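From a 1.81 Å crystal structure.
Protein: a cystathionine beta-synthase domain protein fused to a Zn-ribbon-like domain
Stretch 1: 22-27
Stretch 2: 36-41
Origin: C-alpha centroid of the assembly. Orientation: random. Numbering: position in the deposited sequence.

Stretch 1, residues 22-27: KAGSAV
Stretch 2 36-41: GVVTER

How do the two backbones run? Ser-25 to Val-27 and Gly-36 to Thr-39 are extended strands lying antiparallel, 155° between their N-to-C directions; their axes approach to 4.6 Å. Ser-25 faces Thr-39 and Val-27 faces Val-37, each pair with CA atoms 4.5 Å apart, while the CA atoms of Ala-26 and Val-38 are 5.0 Å apart. Phi/psi values are -125/140, -112/118 and -92/116 for Ser-25, Ala-26 and Val-27, and 179/-165, -139/146, -127/130 and -109/167 for Gly-36, Val-37, Val-38 and Thr-39. Before the first strand, Lys-22 (49/49), Ala-23 (-117/153) and Gly-24 (-100/-26) form a loop; Glu-40 (-64/-31) and Arg-41 (-66/-42) begin a helix.

Which hydrogen bonds hold the strands? Ala-26 and Val-38 form the hydrogen-bonded pair: Ala-26 N donates to Val-38 O at 2.7 Å, nearly straight at 172°, and Val-38 N returns a bond to Ala-26 O at 2.8 Å. Where the helix starts, Glu-40 N gives a weak bond to Gly-24 O, 3.3 Å. Close antiparallel spacing also brings Ser-25 CA within 3.3 Å of Val-38 O and Val-37 CA within 3.4 Å of Ala-26 O, as CA-H...O contacts.

Which side chains meet? Ser-25 (m), Val-27 (t), Val-37 (p) and Thr-39 (p) share one sheet face. There Ser-25 CB lies 3.8 Å from Val-37 CG2, a diagonal contact, and Val-27 CG2 is 4.5 Å from Val-37 CG2. On the other face, Ala-26 CB and Val-38 CB make an apolar contact at 4.5 Å; Val-38 is t.

How does Glu-40 reach the loop? With chi angles -66°, -168° and -43°, its carboxylate shares a water with Ala-23. The water donates to Glu-40 OE2 at 2.7 Å and to Ala-23 O at 2.8 Å, bridging two acceptors that could not bond directly without a proton between them.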

# COMPACT_ATOMS: atom_id res chain seq x y z
N LYS A 22 10.80 -4.08 5.43
CA LYS A 22 9.51 -4.48 5.98
C LYS A 22 9.57 -4.74 7.47
O LYS A 22 9.13 -5.77 7.96
CB LYS A 22 8.97 -5.68 5.17
CG LYS A 22 8.66 -5.29 3.72
N ALA A 23 10.16 -3.80 8.20
CA ALA A 23 10.35 -3.94 9.66
C ALA A 23 9.58 -2.87 10.36
O ALA A 23 9.37 -1.80 9.80
CB ALA A 23 11.85 -3.86 10.01
N GLY A 24 9.19 -3.13 11.60
CA GLY A 24 8.36 -2.22 12.35
C GLY A 24 9.15 -1.38 13.35
O GLY A 24 8.68 -0.31 13.74
N SER A 25 10.31 -1.89 13.80
CA SER A 25 11.17 -1.27 14.84
C SER A 25 12.63 -1.03 14.44
O SER A 25 13.25 -1.88 13.82
CB SER A 25 11.22 -2.19 16.10
OG SER A 25 9.90 -2.53 16.55
N ALA A 26 13.18 0.11 14.86
CA ALA A 26 14.58 0.43 14.65
C ALA A 26 15.22 0.42 16.02
O ALA A 26 14.81 1.23 16.87
CB ALA A 26 14.77 1.84 14.04
N VAL A 27 16.17 -0.48 16.21
CA VAL A 27 16.88 -0.67 17.47
C VAL A 27 18.13 0.19 17.39
O VAL A 27 18.97 0.01 16.51
CB VAL A 27 17.22 -2.13 17.75
CG1 VAL A 27 18.09 -2.24 18.99
CG2 VAL A 27 15.92 -2.96 17.91
N GLY A 36 17.97 2.11 22.86
CA GLY A 36 16.51 2.17 22.82
C GLY A 36 15.93 1.61 21.52
O GLY A 36 16.63 0.94 20.75
N VAL A 37 14.67 1.92 21.29
CA VAL A 37 13.93 1.47 20.12
C VAL A 37 13.04 2.64 19.58
O VAL A 37 12.52 3.47 20.37
CB VAL A 37 13.10 0.22 20.51
CG1 VAL A 37 12.08 0.60 21.58
CG2 VAL A 37 12.44 -0.50 19.28
N VAL A 38 12.87 2.70 18.26
CA VAL A 38 11.99 3.65 17.55
C VAL A 38 11.05 2.81 16.63
O VAL A 38 11.46 1.82 15.99
CB VAL A 38 12.78 4.75 16.79
CG1 VAL A 38 11.84 5.61 15.95
CG2 VAL A 38 13.65 5.66 17.76
N THR A 39 9.76 3.08 16.73
CA THR A 39 8.75 2.39 15.96
C THR A 39 8.19 3.34 14.93
O THR A 39 8.38 4.56 14.99
CB THR A 39 7.62 1.79 16.86
OG1 THR A 39 6.81 2.84 17.40
CG2 THR A 39 8.24 1.02 17.98
N GLU A 40 7.46 2.79 13.99
CA GLU A 40 6.75 3.61 13.01
C GLU A 40 5.69 4.47 13.71
O GLU A 40 5.43 5.56 13.26
CB GLU A 40 6.15 2.73 11.88
CG GLU A 40 7.23 2.07 11.05
CD GLU A 40 6.75 1.43 9.77
OE1 GLU A 40 5.72 0.78 9.89
OE2 GLU A 40 7.39 1.57 8.66
N ARG A 41 5.10 4.01 14.81
CA ARG A 41 4.15 4.84 15.56
C ARG A 41 4.86 6.04 16.15
O ARG A 41 4.34 7.17 16.10
CB ARG A 41 3.50 4.05 16.69
CG ARG A 41 2.32 3.25 16.18
CD ARG A 41 1.04 3.90 16.58
NE ARG A 41 0.81 5.20 16.02
CZ ARG A 41 0.29 5.43 14.81
NH1 ARG A 41 0.07 6.67 14.41
NH2 ARG A 41 -0.11 4.43 14.06
O HOH W 1 7.95 -0.81 7.54